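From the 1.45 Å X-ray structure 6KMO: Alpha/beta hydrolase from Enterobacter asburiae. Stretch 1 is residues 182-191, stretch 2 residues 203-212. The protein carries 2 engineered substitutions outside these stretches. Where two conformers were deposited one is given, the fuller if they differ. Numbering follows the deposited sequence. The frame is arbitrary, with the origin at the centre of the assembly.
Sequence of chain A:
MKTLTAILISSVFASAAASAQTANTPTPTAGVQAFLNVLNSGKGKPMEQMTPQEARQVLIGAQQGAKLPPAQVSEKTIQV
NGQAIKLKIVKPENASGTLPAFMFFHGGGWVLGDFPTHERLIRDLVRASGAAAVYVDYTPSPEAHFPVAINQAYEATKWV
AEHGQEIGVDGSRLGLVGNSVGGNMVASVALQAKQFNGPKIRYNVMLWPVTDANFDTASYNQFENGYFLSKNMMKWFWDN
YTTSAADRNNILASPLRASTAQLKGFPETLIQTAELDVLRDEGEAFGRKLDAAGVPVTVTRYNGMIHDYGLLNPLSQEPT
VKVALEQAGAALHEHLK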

# COMPACT_ATOMS: atom_id res chain seq x y z
N GLY A 182 -10.94 -13.62 8.84
CA GLY A 182 -11.77 -13.26 7.71
C GLY A 182 -11.01 -13.27 6.40
O GLY A 182 -11.56 -13.61 5.35
N GLY A 183 -9.73 -12.89 6.44
CA GLY A 183 -8.90 -13.03 5.25
C GLY A 183 -8.60 -14.48 4.91
O GLY A 183 -8.54 -14.86 3.74
N ASN A 184 -8.42 -15.32 5.93
CA ASN A 184 -8.39 -16.77 5.75
C ASN A 184 -9.65 -17.24 5.05
O ASN A 184 -9.59 -18.03 4.10
CB ASN A 184 -8.26 -17.40 7.14
CG ASN A 184 -8.21 -18.90 7.12
OD1 ASN A 184 -9.25 -19.56 7.20
ND2 ASN A 184 -7.01 -19.46 7.04
N MET A 185 -10.80 -16.74 5.50
CA MET A 185 -12.10 -17.12 4.94
C MET A 185 -12.23 -16.71 3.48
O MET A 185 -12.83 -17.44 2.67
CB MET A 185 -13.21 -16.52 5.83
CG MET A 185 -14.62 -17.09 5.60
SD MET A 185 -15.84 -16.60 6.93
CE MET A 185 -15.23 -17.63 8.28
N VAL A 186 -11.65 -15.56 3.09
CA VAL A 186 -11.59 -15.17 1.68
C VAL A 186 -10.94 -16.28 0.86
O VAL A 186 -11.46 -16.73 -0.17
CB VAL A 186 -10.81 -13.85 1.52
CG1 VAL A 186 -10.40 -13.63 0.05
CG2 VAL A 186 -11.62 -12.67 2.04
N ALA A 187 -9.74 -16.72 1.28
CA ALA A 187 -9.05 -17.78 0.56
C ALA A 187 -9.86 -19.07 0.56
O ALA A 187 -9.93 -19.77 -0.47
CB ALA A 187 -7.67 -18.01 1.18
N SER A 188 -10.50 -19.40 1.68
CA SER A 188 -11.26 -20.64 1.78
C SER A 188 -12.44 -20.64 0.82
O SER A 188 -12.74 -21.65 0.18
CB SER A 188 -11.73 -20.79 3.21
OG SER A 188 -12.22 -22.09 3.45
N VAL A 189 -13.13 -19.50 0.72
CA VAL A 189 -14.26 -19.39 -0.20
C VAL A 189 -13.79 -19.42 -1.64
O VAL A 189 -14.39 -20.08 -2.49
CB VAL A 189 -15.08 -18.13 0.13
CG1 VAL A 189 -16.11 -17.83 -0.98
CG2 VAL A 189 -15.79 -18.30 1.45
N ALA A 190 -12.69 -18.73 -1.94
CA ALA A 190 -12.15 -18.76 -3.29
C ALA A 190 -11.75 -20.18 -3.71
O ALA A 190 -11.98 -20.58 -4.86
CB ALA A 190 -10.97 -17.80 -3.43
N LEU A 191 -11.16 -20.95 -2.80
CA LEU A 191 -10.74 -22.31 -3.13
C LEU A 191 -11.94 -23.24 -3.27
O LEU A 191 -11.94 -24.13 -4.14
CB LEU A 191 -9.75 -22.82 -2.09
CG LEU A 191 -8.36 -22.17 -2.12
CD1 LEU A 191 -7.59 -22.45 -0.85
CD2 LEU A 191 -7.58 -22.60 -3.35
N TYR A 203 -12.26 -10.15 -7.37
CA TYR A 203 -11.11 -9.67 -6.61
C TYR A 203 -11.22 -10.13 -5.17
O TYR A 203 -12.32 -10.15 -4.61
CB TYR A 203 -11.05 -8.14 -6.63
CG TYR A 203 -9.69 -7.52 -6.42
CD1 TYR A 203 -8.66 -7.80 -7.29
CD2 TYR A 203 -9.46 -6.61 -5.39
CE1 TYR A 203 -7.40 -7.22 -7.12
CE2 TYR A 203 -8.22 -6.03 -5.21
CZ TYR A 203 -7.19 -6.34 -6.08
OH TYR A 203 -5.96 -5.72 -5.92
N ASN A 204 -10.09 -10.47 -4.58
CA ASN A 204 -9.97 -10.78 -3.17
C ASN A 204 -9.15 -9.70 -2.49
O ASN A 204 -8.11 -9.28 -3.01
CB ASN A 204 -9.19 -12.08 -2.96
CG ASN A 204 -9.90 -13.29 -3.45
OD1 ASN A 204 -11.12 -13.35 -3.48
ND2 ASN A 204 -9.12 -14.31 -3.80
N VAL A 205 -9.58 -9.28 -1.30
CA VAL A 205 -8.77 -8.43 -0.43
C VAL A 205 -8.62 -9.15 0.89
O VAL A 205 -9.58 -9.32 1.65
CB VAL A 205 -9.36 -7.03 -0.23
CG1 VAL A 205 -8.42 -6.24 0.65
CG2 VAL A 205 -9.59 -6.32 -1.56
N MET A 206 -7.40 -9.60 1.17
CA MET A 206 -7.06 -10.31 2.40
C MET A 206 -6.31 -9.33 3.29
O MET A 206 -5.15 -9.00 3.02
CB MET A 206 -6.22 -11.55 2.09
CG MET A 206 -6.93 -12.60 1.24
SD MET A 206 -5.90 -14.04 0.60
CE MET A 206 -5.46 -14.85 2.17
N LEU A 207 -6.98 -8.86 4.33
CA LEU A 207 -6.43 -7.83 5.23
C LEU A 207 -5.79 -8.55 6.40
O LEU A 207 -6.47 -9.22 7.18
CB LEU A 207 -7.53 -6.88 5.70
CG LEU A 207 -8.23 -6.09 4.59
CD1 LEU A 207 -9.42 -5.35 5.18
CD2 LEU A 207 -7.28 -5.13 3.92
N TRP A 208 -4.47 -8.43 6.50
CA TRP A 208 -3.64 -9.04 7.54
C TRP A 208 -4.13 -10.46 7.88
O TRP A 208 -4.52 -10.75 9.02
CB TRP A 208 -3.51 -8.14 8.78
CG TRP A 208 -4.77 -7.46 9.21
CD1 TRP A 208 -5.62 -7.91 10.17
CD2 TRP A 208 -5.34 -6.25 8.69
NE1 TRP A 208 -6.71 -7.07 10.27
CE2 TRP A 208 -6.54 -6.03 9.39
CE3 TRP A 208 -4.97 -5.33 7.70
CZ2 TRP A 208 -7.37 -4.95 9.12
CZ3 TRP A 208 -5.80 -4.25 7.45
CH2 TRP A 208 -6.98 -4.07 8.16
N PRO A 209 -4.11 -11.36 6.90
CA PRO A 209 -4.79 -12.65 7.04
C PRO A 209 -4.01 -13.68 7.84
O PRO A 209 -2.77 -13.66 7.92
CB PRO A 209 -4.88 -13.14 5.58
CG PRO A 209 -3.63 -12.56 4.94
CD PRO A 209 -3.57 -11.16 5.54
N VAL A 210 -4.77 -14.62 8.39
CA VAL A 210 -4.26 -15.91 8.86
C VAL A 210 -4.17 -16.85 7.67
O VAL A 210 -5.16 -17.03 6.94
CB VAL A 210 -5.20 -16.50 9.92
CG1 VAL A 210 -4.79 -17.94 10.26
CG2 VAL A 210 -5.29 -15.64 11.17
N THR A 211 -3.01 -17.48 7.45
CA THR A 211 -2.88 -18.41 6.33
C THR A 211 -2.36 -19.79 6.72
O THR A 211 -2.36 -20.68 5.85
CB THR A 211 -2.03 -17.84 5.19
OG1 THR A 211 -0.67 -17.81 5.64
CG2 THR A 211 -2.50 -16.47 4.75
N ASP A 212 -1.93 -20.02 7.96
CA ASP A 212 -1.36 -21.33 8.30
C ASP A 212 -1.51 -21.60 9.78
O ASP A 212 -1.27 -20.72 10.62
CB ASP A 212 0.13 -21.36 7.93
CG ASP A 212 0.74 -22.75 7.92
OD1 ASP A 212 -0.01 -23.74 7.93
OD2 ASP A 212 2.01 -22.82 7.91

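Helix 182-191 packs against strand 203-207 and the loop that follows it, the two axes running at 149° and approaching to 7.1 Å; the contact buries 382 Å² in all. Tyr203, at the start of stretch 2, lies out of reach of the helix. Asn204 points toward it, and its amide group lies against small aliphatic side chains: CG is 3.6 Å from Val186 CG1, and ND2 is 4.0 Å from Ala190 CB, with ND2 hydrogen-bonded elsewhere in the structure. Val205 points away, as expected for alternation along a strand, and meets the helix through its backbone, with O 3.9 Å from Val186 CG2. Met206 leaves the strand sideways, and its long, flexible chain (chi angles m, t, p) slants across the helix surface: CG packs on Val186 CG1 at 3.8 Å, while CE reaches Ala187 CB at 4.0 Å and Gly183 O at 3.5 Å. Here the backbones come closest, Gly183 CA lying 4.3 Å from Met206 CA. Glycine suits this position because a CB would point toward stretch 2 and fall 2.8 Å from Pro209 CB, a clash. Leu207 and Trp208 make no contact with the helix. Pro209 then brings its ring to the helix backbone, CB lying 4.0 Å from Gly183 C and 4.2 Å from Asn184 N. Val210 provides the polar link: its carbonyl O accepts a hydrogen bond from Asn184 ND2 (3.1 Å, N-H...O angle 154°), the only one between the stretches. With chi1 t, the Asn184 side chain extends from the helix to the loop, its ND2 also passing 4.2 Å from Val210 CG1 and 4.3 Å from Thr211 CA. Asp212 points away, beyond the contact.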